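Local structure of fructosamine deglycase FrlB (Bacillus subtilis, 3EUA) at residues I39-K44 and V207-S212; S43-D48 and S201-G206; C214-M217 and H223-A226; T274-A279 and L297-V302. The protein converts a range of fructosamine 6-phosphates to glucose 6-phosphate and a free amino acid, and works as a homooctamer. All coordinates share one frame; numbering follows the deposited sequence. Where two conformers were deposited one is given.

Contact 1: residues I39-K44 and V207-S212; sequences IMYPSK and VAYSYS
The phenol oxygen of Tyr41 lies over one face of the Tyr209 ring, near its rim. Tyr41 OH is 4.0 Å from both Tyr209 CD2 and Tyr209 CE2 and stands 3.9 Å above the ring plane. Tyr209 CD2 in turn meets the Tyr41 ring obliquely. The two rings are near parallel, with planes at 27°, but they are slid apart. Their centroids are 5.8 Å from each other and the overlap is slight. The contact is therefore loose, made by the outer end of one phenol on the flat side of the other. CG of Tyr209 is anti to the backbone N (chi1 175°), which turns a ring face to the Tyr41 hydroxyl. Both side chains leave their backbones toward each other. The Tyr209 hydroxyl is bonded to Glu231 of the second subunit, which would limit how far its ring can shift. The pair joins the two SIS domains of one chain, linking helix 41-50 to helix 205-220. On the first side, Pro42 and Ser43 pack on helix 137-153. On the second, Val207 rests on helix 288-313 and on Leu249 of strand 246-250.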
loop_
_atom_site.group_PDB
_atom_site.type_symbol
_atom_site.label_atom_id
_atom_site.label_comp_id
_atom_site.label_asym_id
_atom_site.label_seq_id
_atom_site.Cartn_x
_atom_site.Cartn_y
_atom_site.Cartn_z
ATOM N N ILE A 39 -3.847 -11.507 1.730
ATOM C CA ILE A 39 -3.853 -12.643 0.797
ATOM C C ILE A 39 -4.259 -12.244 -0.616
ATOM O O ILE A 39 -4.100 -13.021 -1.539
ATOM C CB ILE A 39 -4.751 -13.835 1.241
ATOM C CG1 ILE A 39 -6.254 -13.561 1.018
ATOM C CG2 ILE A 39 -4.409 -14.280 2.685
ATOM C CD1 ILE A 39 -7.083 -14.871 1.081
HETATM N N MSE A 40 -4.803 -11.045 -0.785
HETATM C CA MSE A 40 -5.225 -10.582 -2.110
HETATM C C MSE A 40 -4.182 -9.834 -2.929
HETATM O O MSE A 40 -4.412 -9.541 -4.115
HETATM C CB MSE A 40 -6.461 -9.710 -1.982
HETATM C CG MSE A 40 -7.723 -10.520 -1.654
HETATM SE SE MSE A 40 -9.208 -9.426 -1.154
HETATM C CE MSE A 40 -10.271 -10.876 -0.508
ATOM N N TYR A 41 -3.039 -9.519 -2.317
ATOM C CA TYR A 41 -2.016 -8.767 -3.002
ATOM C C TYR A 41 -1.511 -9.504 -4.243
ATOM O O TYR A 41 -1.324 -8.883 -5.295
ATOM C CB TYR A 41 -0.864 -8.376 -2.067
ATOM C CG TYR A 41 -1.193 -7.231 -1.129
ATOM C CD1 TYR A 41 -2.291 -7.272 -0.281
ATOM C CD2 TYR A 41 -0.353 -6.158 -1.011
ATOM C CE1 TYR A 41 -2.560 -6.229 0.602
ATOM C CE2 TYR A 41 -0.609 -5.122 -0.116
ATOM C CZ TYR A 41 -1.707 -5.164 0.679
ATOM O OH TYR A 41 -1.981 -4.138 1.563
ATOM N N PRO A 42 -1.264 -10.817 -4.147
ATOM C CA PRO A 42 -0.838 -11.574 -5.331
ATOM C C PRO A 42 -1.882 -11.525 -6.462
ATOM O O PRO A 42 -1.544 -11.454 -7.625
ATOM C CB PRO A 42 -0.721 -12.993 -4.803
ATOM C CG PRO A 42 -0.577 -12.854 -3.376
ATOM C CD PRO A 42 -1.277 -11.655 -2.946
ATOM N N SER A 43 -3.166 -11.555 -6.099
ATOM C CA SER A 43 -4.230 -11.476 -7.116
ATOM C C SER A 43 -4.235 -10.130 -7.834
ATOM O O SER A 43 -4.628 -10.060 -9.007
ATOM C CB SER A 43 -5.576 -11.775 -6.488
ATOM O OG SER A 43 -5.634 -13.159 -6.134
ATOM N N LYS A 44 -3.894 -9.044 -7.113
ATOM C CA LYS A 44 -3.776 -7.715 -7.735
ATOM C C LYS A 44 -2.600 -7.765 -8.713
ATOM O O LYS A 44 -2.705 -7.280 -9.864
ATOM C CB LYS A 44 -3.674 -6.609 -6.658
ATOM C CG LYS A 44 -3.305 -5.191 -7.111
ATOM C CD LYS A 44 -4.105 -4.634 -8.252
ATOM C CE LYS A 44 -3.647 -3.207 -8.618
ATOM N NZ LYS A 44 -4.206 -2.718 -9.915
ATOM N N VAL A 207 2.637 -11.036 1.572
ATOM C CA VAL A 207 3.162 -12.066 2.490
ATOM C C VAL A 207 3.976 -11.408 3.603
ATOM O O VAL A 207 3.826 -11.766 4.783
ATOM C CB VAL A 207 4.005 -13.162 1.728
ATOM C CG1 VAL A 207 4.607 -14.176 2.663
ATOM C CG2 VAL A 207 3.131 -13.828 0.711
ATOM N N ALA A 208 4.829 -10.447 3.219
ATOM C CA ALA A 208 5.618 -9.667 4.148
ATOM C C ALA A 208 4.682 -8.831 5.026
ATOM O O ALA A 208 4.812 -8.781 6.269
ATOM C CB ALA A 208 6.543 -8.734 3.385
ATOM N N TYR A 209 3.742 -8.154 4.395
ATOM C CA TYR A 209 2.793 -7.307 5.140
ATOM C C TYR A 209 2.052 -8.123 6.194
ATOM O O TYR A 209 1.962 -7.722 7.377
ATOM C CB TYR A 209 1.846 -6.606 4.158
ATOM C CG TYR A 209 0.732 -5.791 4.806
ATOM C CD1 TYR A 209 1.008 -4.577 5.470
ATOM C CD2 TYR A 209 -0.576 -6.181 4.707
ATOM C CE1 TYR A 209 -0.005 -3.829 6.034
ATOM C CE2 TYR A 209 -1.608 -5.434 5.294
ATOM C CZ TYR A 209 -1.316 -4.257 5.936
ATOM O OH TYR A 209 -2.344 -3.523 6.539
ATOM N N SER A 210 1.518 -9.275 5.787
ATOM C CA SER A 210 0.783 -10.132 6.723
ATOM C C SER A 210 1.698 -10.584 7.845
ATOM O O SER A 210 1.332 -10.604 9.015
ATOM C CB SER A 210 0.243 -11.360 5.983
ATOM O OG SER A 210 -0.683 -12.020 6.823
ATOM N N TYR A 211 2.919 -10.963 7.516
ATOM C CA TYR A 211 3.815 -11.430 8.596
ATOM C C TYR A 211 4.032 -10.320 9.582
ATOM O O TYR A 211 4.088 -10.555 10.796
ATOM C CB TYR A 211 5.158 -11.895 8.084
ATOM C CG TYR A 211 5.809 -12.921 8.979
ATOM C CD1 TYR A 211 5.370 -14.216 8.969
ATOM C CD2 TYR A 211 6.857 -12.601 9.793
ATOM C CE1 TYR A 211 5.927 -15.176 9.781
ATOM C CE2 TYR A 211 7.457 -13.574 10.605
ATOM C CZ TYR A 211 6.980 -14.860 10.573
ATOM O OH TYR A 211 7.521 -15.832 11.364
ATOM N N SER A 212 4.186 -9.100 9.077
ATOM C CA SER A 212 4.403 -7.944 9.952
ATOM C C SER A 212 3.208 -7.607 10.829
ATOM O O SER A 212 3.324 -7.542 12.070
ATOM C CB SER A 212 4.781 -6.680 9.148
ATOM O OG SER A 212 6.099 -6.783 8.592
#

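Contact 2: residues S43-D48 and S201-G206; sequences SKYVFD and SGANYG
Tyr45 of helix 41-50 lays its ring against Gly202 and Ala203, in the loop after strand 197-200, where the two SIS domains of the chain meet. The contact is buried, and Tyr45 supplies all of it on the helix side. Its apolar part is a CH-pi contact. Ala203 CB sits over the face of the Tyr45 ring, 4.1 Å from the centroid and 27° off the ring normal. The same methyl is 3.8 Å from Tyr45 CG, at the inner end of the ring. CG of Tyr45 is anti to the backbone N (chi1 -172°), which swings the ring out over the loop. Backbone packing makes up the rest. Ala203 N lies 3.6 Å from Tyr45 CD1, above the ring plane and toward the rim. This N-H is bonded to Asp253. Gly202 has positive phi, and a side chain here would come close to Tyr45 CE1. The polar end of Tyr45 is held by a hydrogen bond between its hydroxyl group and Glu254. Were Tyr45 replaced by an alanine, a gap would probably open over Ala203 and Glu254 would lose its hydroxyl partner. Charged pairing runs along the same helix. Lys44 and Asp48 form salt bridges with Asp57 and Arg67 of the second subunit, respectively. Within the helix, Lys44 NZ also forms a salt bridge with Asp48 OD1 at 2.7 Å, which uses its syn lone pair.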
loop_
_atom_site.group_PDB
_atom_site.type_symbol
_atom_site.label_atom_id
_atom_site.label_comp_id
_atom_site.label_asym_id
_atom_site.label_seq_id
_atom_site.Cartn_x
_atom_site.Cartn_y
_atom_site.Cartn_z
ATOM N N SER A 43 -3.166 -11.555 -6.099
ATOM C CA SER A 43 -4.230 -11.476 -7.116
ATOM C C SER A 43 -4.235 -10.130 -7.834
ATOM O O SER A 43 -4.628 -10.060 -9.007
ATOM C CB SER A 43 -5.576 -11.775 -6.488
ATOM O OG SER A 43 -5.634 -13.159 -6.134
ATOM N N LYS A 44 -3.894 -9.044 -7.113
ATOM C CA LYS A 44 -3.776 -7.715 -7.735
ATOM C C LYS A 44 -2.600 -7.765 -8.713
ATOM O O LYS A 44 -2.705 -7.280 -9.864
ATOM C CB LYS A 44 -3.674 -6.609 -6.658
ATOM C CG LYS A 44 -3.305 -5.191 -7.111
ATOM C CD LYS A 44 -4.105 -4.634 -8.252
ATOM C CE LYS A 44 -3.647 -3.207 -8.618
ATOM N NZ LYS A 44 -4.206 -2.718 -9.915
ATOM N N TYR A 45 -1.503 -8.394 -8.320
ATOM C CA TYR A 45 -0.359 -8.536 -9.204
ATOM C C TYR A 45 -0.743 -9.327 -10.464
ATOM O O TYR A 45 -0.403 -8.915 -11.562
ATOM C CB TYR A 45 0.782 -9.216 -8.487
ATOM C CG TYR A 45 2.043 -9.234 -9.253
ATOM C CD1 TYR A 45 2.968 -8.196 -9.128
ATOM C CD2 TYR A 45 2.354 -10.295 -10.076
ATOM C CE1 TYR A 45 4.172 -8.226 -9.832
ATOM C CE2 TYR A 45 3.522 -10.340 -10.756
ATOM C CZ TYR A 45 4.433 -9.298 -10.643
ATOM O OH TYR A 45 5.618 -9.355 -11.363
ATOM N N VAL A 46 -1.482 -10.442 -10.289
ATOM C CA VAL A 46 -1.966 -11.246 -11.411
ATOM C C VAL A 46 -2.790 -10.387 -12.358
ATOM O O VAL A 46 -2.536 -10.347 -13.561
ATOM C CB VAL A 46 -2.784 -12.498 -10.932
ATOM C CG1 VAL A 46 -3.473 -13.215 -12.094
ATOM C CG2 VAL A 46 -1.872 -13.490 -10.191
ATOM N N PHE A 47 -3.780 -9.684 -11.834
ATOM C CA PHE A 47 -4.577 -8.799 -12.679
ATOM C C PHE A 47 -3.735 -7.770 -13.410
ATOM O O PHE A 47 -3.975 -7.508 -14.590
ATOM C CB PHE A 47 -5.697 -8.087 -11.894
ATOM C CG PHE A 47 -7.011 -8.742 -12.035
ATOM C CD1 PHE A 47 -7.339 -9.856 -11.294
ATOM C CD2 PHE A 47 -7.925 -8.270 -12.978
ATOM C CE1 PHE A 47 -8.570 -10.485 -11.463
ATOM C CE2 PHE A 47 -9.146 -8.894 -13.134
ATOM C CZ PHE A 47 -9.457 -10.011 -12.386
ATOM N N ASP A 48 -2.757 -7.179 -12.732
ATOM C CA ASP A 48 -1.888 -6.184 -13.392
ATOM C C ASP A 48 -1.100 -6.755 -14.557
ATOM O O ASP A 48 -0.920 -6.086 -15.559
ATOM C CB ASP A 48 -0.934 -5.492 -12.393
ATOM C CG ASP A 48 -1.645 -4.491 -11.496
ATOM O OD1 ASP A 48 -2.808 -4.098 -11.786
ATOM O OD2 ASP A 48 -1.033 -4.072 -10.497
ATOM N N SER A 201 8.746 -7.568 -2.628
ATOM C CA SER A 201 8.160 -6.757 -3.701
ATOM C C SER A 201 7.189 -7.580 -4.541
ATOM O O SER A 201 6.927 -8.755 -4.261
ATOM C CB SER A 201 9.258 -6.161 -4.601
ATOM O OG SER A 201 9.966 -7.178 -5.284
ATOM N N GLY A 202 6.568 -6.932 -5.511
ATOM C CA GLY A 202 5.656 -7.626 -6.415
ATOM C C GLY A 202 4.568 -8.439 -5.752
ATOM O O GLY A 202 3.924 -7.975 -4.828
ATOM N N ALA A 203 4.404 -9.681 -6.194
ATOM C CA ALA A 203 3.376 -10.586 -5.700
ATOM C C ALA A 203 3.640 -11.112 -4.301
ATOM O O ALA A 203 2.765 -11.744 -3.732
ATOM C CB ALA A 203 3.203 -11.743 -6.660
ATOM N N ASN A 204 4.842 -10.858 -3.765
ATOM C CA ASN A 204 5.240 -11.332 -2.442
ATOM C C ASN A 204 5.039 -10.293 -1.342
ATOM O O ASN A 204 5.185 -10.614 -0.150
ATOM C CB ASN A 204 6.749 -11.688 -2.494
ATOM C CG ASN A 204 7.114 -12.435 -3.754
ATOM O OD1 ASN A 204 7.814 -11.916 -4.629
ATOM N ND2 ASN A 204 6.543 -13.602 -3.913
ATOM N N TYR A 205 4.731 -9.041 -1.710
ATOM C CA TYR A 205 4.622 -7.966 -0.725
ATOM C C TYR A 205 3.549 -8.232 0.315
ATOM O O TYR A 205 3.784 -7.995 1.491
ATOM C CB TYR A 205 4.449 -6.575 -1.374
ATOM C CG TYR A 205 4.360 -5.496 -0.286
ATOM C CD1 TYR A 205 5.498 -5.104 0.406
ATOM C CD2 TYR A 205 3.141 -4.950 0.104
ATOM C CE1 TYR A 205 5.449 -4.186 1.413
ATOM C CE2 TYR A 205 3.081 -3.990 1.129
ATOM C CZ TYR A 205 4.242 -3.629 1.779
ATOM O OH TYR A 205 4.206 -2.723 2.805
ATOM N N GLY A 206 2.395 -8.767 -0.070
ATOM C CA GLY A 206 1.328 -9.060 0.917
ATOM C C GLY A 206 1.739 -10.110 1.949
ATOM O O GLY A 206 1.279 -10.043 3.090
#

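Contact 3: residues C214-M217 and H223-A226; sequences CILM and HSHA
Ser224 fits against Leu216 and Met217 where helix 205-220 turns back toward strand 226-228. This is the second half of a beta-alpha-beta crossover in the second SIS domain, an alpha/beta fold with a parallel sheet. The helix has a wider pi-type turn at 214-217. Ser224 has the most surface buried of the three. Its side chain points toward the helix, with OG anti to the backbone N (chi1 -165°). Ser224 CB packs 3.9 Å from Leu216 CB, so the two side chains meet near their bases. Ser224 OG accounts for the polar side of the site, being bonded to Ile196 O and to Ser212 OG. These partners satisfy a buried hydroxyl. Met217, a selenomethionine deposited in two conformers, approaches the backbone rather than the hydroxyl. In the conformer given, its CG lies 4.0 Å from Ser224 N. The chain then bends at chi3 (74°), and Met217 SE comes 4.2 Å from Ser224 O. Met217 also packs on Pro236 of the second subunit, and the ring of His225 stacks on His225 of that subunit. This part of the crossover thus lies at the subunit interface. Leu216 also reaches Leu310 of helix 288-313. Its branch CD1 touches the serine hydroxyl closely, with Leu216 CD1 3.3 Å from Ser224 OG.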
loop_
_atom_site.group_PDB
_atom_site.type_symbol
_atom_site.label_atom_id
_atom_site.label_comp_id
_atom_site.label_asym_id
_atom_site.label_seq_id
_atom_site.Cartn_x
_atom_site.Cartn_y
_atom_site.Cartn_z
ATOM N N CYS A 214 0.142 -9.282 11.240
ATOM C CA CYS A 214 -0.524 -10.432 11.847
ATOM C C CYS A 214 0.387 -11.282 12.725
ATOM O O CYS A 214 0.183 -11.367 13.908
ATOM C CB CYS A 214 -1.150 -11.287 10.763
ATOM S SG CYS A 214 -2.424 -10.370 9.857
ATOM N N ILE A 215 1.426 -11.875 12.175
ATOM C CA ILE A 215 2.243 -12.730 13.004
ATOM C C ILE A 215 3.010 -11.944 14.060
ATOM O O ILE A 215 2.890 -12.219 15.276
ATOM C CB ILE A 215 3.244 -13.579 12.182
ATOM C CG1 ILE A 215 2.510 -14.533 11.218
ATOM C CG2 ILE A 215 4.193 -14.310 13.143
ATOM C CD1 ILE A 215 1.736 -15.696 11.878
ATOM N N LEU A 216 3.733 -10.925 13.622
ATOM C CA LEU A 216 4.575 -10.195 14.554
ATOM C C LEU A 216 3.842 -9.266 15.511
ATOM O O LEU A 216 3.918 -9.457 16.710
ATOM C CB LEU A 216 5.707 -9.483 13.782
ATOM C CG LEU A 216 6.663 -10.483 13.069
ATOM C CD1 LEU A 216 7.667 -9.741 12.205
ATOM C CD2 LEU A 216 7.408 -11.430 14.044
HETATM N N MSE A 217 3.132 -8.284 14.978
HETATM C CA MSE A 217 2.407 -7.314 15.783
HETATM C C MSE A 217 1.244 -7.959 16.539
HETATM O O MSE A 217 1.271 -8.059 17.771
HETATM C CB MSE A 217 1.930 -6.138 14.904
HETATM C CG MSE A 217 3.078 -5.347 14.266
HETATM SE SE MSE A 217 2.527 -3.895 13.142
HETATM C CE MSE A 217 1.944 -2.623 14.643
ATOM N N HIS A 223 7.304 -5.424 17.313
ATOM C CA HIS A 223 7.175 -4.323 16.362
ATOM C C HIS A 223 7.610 -4.788 14.990
ATOM O O HIS A 223 8.589 -5.535 14.868
ATOM C CB HIS A 223 8.031 -3.138 16.782
ATOM C CG HIS A 223 7.677 -2.589 18.128
ATOM N ND1 HIS A 223 6.484 -1.947 18.380
ATOM C CD2 HIS A 223 8.383 -2.540 19.283
ATOM C CE1 HIS A 223 6.445 -1.575 19.645
ATOM N NE2 HIS A 223 7.596 -1.904 20.212
ATOM N N SER A 224 6.920 -4.349 13.939
ATOM C CA SER A 224 7.365 -4.702 12.582
ATOM C C SER A 224 6.928 -3.609 11.593
ATOM O O SER A 224 6.331 -2.583 11.972
ATOM C CB SER A 224 6.885 -6.103 12.171
ATOM O OG SER A 224 7.572 -6.612 11.022
ATOM N N HIS A 225 7.286 -3.829 10.342
ATOM C CA HIS A 225 7.010 -2.920 9.219
ATOM C C HIS A 225 7.413 -3.705 8.022
ATOM O O HIS A 225 8.517 -4.241 8.009
ATOM C CB HIS A 225 7.952 -1.725 9.275
ATOM C CG HIS A 225 7.685 -0.656 8.258
ATOM N ND1 HIS A 225 8.295 0.581 8.330
ATOM C CD2 HIS A 225 6.804 -0.579 7.227
ATOM C CE1 HIS A 225 7.861 1.338 7.330
ATOM N NE2 HIS A 225 6.954 0.658 6.646
ATOM N N ALA A 226 6.559 -3.792 7.019
ATOM C CA ALA A 226 6.889 -4.496 5.789
ATOM C C ALA A 226 7.368 -3.458 4.791
ATOM O O ALA A 226 6.588 -2.710 4.251
ATOM C CB ALA A 226 5.701 -5.268 5.211
#

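Contact 4: residues T274-A279 and L297-V302; sequences TVLDAA and LVLNRV
Leu276 and Val302 lie alongside each other, running in opposite senses, and their branches meet side to side. Leu276 CD2 is 3.6 Å from Val302 CG1. Both residues direct their side chains toward the opposing segment. In Val302, CG1 is anti to the backbone N (chi1 169°), and it is this methyl that reaches the leucine. Leu299 meets the strand differently. Its CB points past the strand, and the two methyls bend in to meet it. CG lies beside the backbone N (chi1 -73°), and the two methyls divide the work. Leu299 CD2 is 3.7 Å from Leu276 CB and 3.6 Å from Leu276 O, so it sits against the root of the leucine and its backbone. Leu299 CD1 goes to the residue beyond the strand, 4.2 Å from Ala278 CB. Leu276 is thus gripped at two points, at its base by Leu299 and at its tip by Val302. Across the segments the contact is wholly van der Waals. Asp277 turns away from the helix. Asp277 OD1 accepts from Ala279 N at 2.8 Å, the N-H coming from above the carboxylate plane, in an Asx turn that shapes the chain as it leaves the strand. It also pairs with Arg256. Strand 273-277 is the outermost strand, within this chain, of the parallel sheet of the second SIS domain, beside strand 246-250. Helix 288-313 packs on this sheet. Leu276 also touches Leu249 on the neighbouring strand and Leu303 and Tyr306 farther along the helix, while Val298 and Val302 rest on Tyr281 of the intervening loop.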
loop_
_atom_site.group_PDB
_atom_site.type_symbol
_atom_site.label_atom_id
_atom_site.label_comp_id
_atom_site.label_asym_id
_atom_site.label_seq_id
_atom_site.Cartn_x
_atom_site.Cartn_y
_atom_site.Cartn_z
ATOM N N THR A 274 17.182 -12.849 7.877
ATOM C CA THR A 274 16.517 -14.144 7.763
ATOM C C THR A 274 16.000 -14.114 6.365
ATOM O O THR A 274 15.029 -13.399 6.074
ATOM C CB THR A 274 15.388 -14.309 8.783
ATOM O OG1 THR A 274 15.955 -14.334 10.102
ATOM C CG2 THR A 274 14.692 -15.598 8.567
ATOM N N VAL A 275 16.630 -14.884 5.486
ATOM C CA VAL A 275 16.300 -14.848 4.072
ATOM C C VAL A 275 15.529 -16.079 3.592
ATOM O O VAL A 275 15.953 -17.204 3.812
ATOM C CB VAL A 275 17.601 -14.743 3.206
ATOM C CG1 VAL A 275 17.278 -14.615 1.731
ATOM C CG2 VAL A 275 18.482 -13.571 3.686
ATOM N N LEU A 276 14.386 -15.856 2.962
ATOM C CA LEU A 276 13.592 -16.961 2.396
ATOM C C LEU A 276 13.577 -16.729 0.917
ATOM O O LEU A 276 12.991 -15.743 0.439
ATOM C CB LEU A 276 12.144 -16.985 2.913
ATOM C CG LEU A 276 11.927 -17.514 4.319
ATOM C CD1 LEU A 276 12.446 -16.516 5.346
ATOM C CD2 LEU A 276 10.430 -17.785 4.468
ATOM N N ASP A 277 14.250 -17.606 0.184
ATOM C CA ASP A 277 14.346 -17.465 -1.268
ATOM C C ASP A 277 13.595 -18.604 -1.935
ATOM O O ASP A 277 13.989 -19.773 -1.818
ATOM C CB ASP A 277 15.828 -17.450 -1.702
ATOM C CG ASP A 277 16.030 -17.209 -3.218
ATOM O OD1 ASP A 277 15.064 -17.230 -4.021
ATOM O OD2 ASP A 277 17.196 -17.005 -3.618
ATOM N N ALA A 278 12.515 -18.259 -2.637
ATOM C CA ALA A 278 11.675 -19.220 -3.334
ATOM C C ALA A 278 12.451 -20.033 -4.383
ATOM O O ALA A 278 12.072 -21.141 -4.740
ATOM C CB ALA A 278 10.513 -18.503 -3.999
ATOM N N ALA A 279 13.523 -19.456 -4.894
ATOM C CA ALA A 279 14.351 -20.165 -5.864
ATOM C C ALA A 279 15.003 -21.405 -5.254
ATOM O O ALA A 279 15.384 -22.318 -6.000
ATOM C CB ALA A 279 15.372 -19.225 -6.462
ATOM N N LEU A 297 2.656 -18.115 -2.131
ATOM C CA LEU A 297 1.919 -19.106 -1.313
ATOM C C LEU A 297 2.891 -19.991 -0.566
ATOM O O LEU A 297 2.709 -20.275 0.628
ATOM C CB LEU A 297 0.990 -19.971 -2.134
ATOM C CG LEU A 297 -0.285 -19.315 -2.621
ATOM C CD1 LEU A 297 -0.046 -17.972 -3.347
ATOM C CD2 LEU A 297 -1.005 -20.283 -3.530
ATOM N N VAL A 298 3.938 -20.404 -1.238
ATOM C CA VAL A 298 4.961 -21.238 -0.605
ATOM C C VAL A 298 5.729 -20.464 0.465
ATOM O O VAL A 298 5.976 -20.970 1.542
ATOM C CB VAL A 298 5.977 -21.740 -1.637
ATOM C CG1 VAL A 298 6.912 -22.716 -0.948
ATOM C CG2 VAL A 298 5.252 -22.445 -2.797
ATOM N N LEU A 299 6.120 -19.228 0.140
ATOM C CA LEU A 299 6.844 -18.368 1.079
ATOM C C LEU A 299 5.985 -18.160 2.335
ATOM O O LEU A 299 6.465 -18.273 3.477
ATOM C CB LEU A 299 7.254 -17.048 0.390
ATOM C CG LEU A 299 8.407 -17.079 -0.651
ATOM C CD1 LEU A 299 8.456 -15.824 -1.547
ATOM C CD2 LEU A 299 9.742 -17.285 0.119
ATOM N N ASN A 300 4.703 -17.922 2.120
ATOM C CA ASN A 300 3.781 -17.755 3.215
ATOM C C ASN A 300 3.671 -18.986 4.116
ATOM O O ASN A 300 3.583 -18.855 5.352
ATOM C CB ASN A 300 2.390 -17.441 2.695
ATOM C CG ASN A 300 1.443 -17.128 3.795
ATOM O OD1 ASN A 300 1.664 -16.180 4.528
ATOM N ND2 ASN A 300 0.338 -17.889 3.898
ATOM N N ARG A 301 3.627 -20.167 3.498
ATOM C CA ARG A 301 3.520 -21.415 4.260
ATOM C C ARG A 301 4.771 -21.653 5.093
ATOM O O ARG A 301 4.704 -22.052 6.243
ATOM C CB ARG A 301 3.296 -22.595 3.325
ATOM C CG ARG A 301 3.152 -23.968 4.029
ATOM C CD ARG A 301 1.919 -23.999 4.984
ATOM N NE ARG A 301 1.899 -25.155 5.874
ATOM C CZ ARG A 301 2.487 -25.211 7.069
ATOM N NH1 ARG A 301 3.176 -24.200 7.560
ATOM N NH2 ARG A 301 2.384 -26.306 7.791
ATOM N N VAL A 302 5.942 -21.411 4.506
ATOM C CA VAL A 302 7.207 -21.587 5.243
ATOM C C VAL A 302 7.269 -20.642 6.437
ATOM O O VAL A 302 7.644 -21.047 7.549
ATOM C CB VAL A 302 8.400 -21.356 4.329
ATOM C CG1 VAL A 302 9.698 -21.267 5.128
ATOM C CG2 VAL A 302 8.448 -22.476 3.255
#

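Overall arrangement
Contacts 1 and 2 lie side by side, with centres 8 Å apart, and share Ser43 and Lys44. Together they join the two SIS domains through helix 41-50. They also touch directly, as Tyr41 CG lies 3.7 Å from Gly206 CA. Helix 205-220 runs on from contact 1 to contact 3, centres 13 Å apart. The two are tied by Tyr211 O and Leu216 N at 2.9 Å, a probable hydrogen bond. Contact 4 lies within the second domain, about 13 Å from contact 1 between centres. It meets contact 1 where Val207 CG1 packs 3.7 Å from Asn300 CA, but its nearest atoms stay about 7 Å from contact 3. Contacts 1, 2 and 3 touch the second subunit.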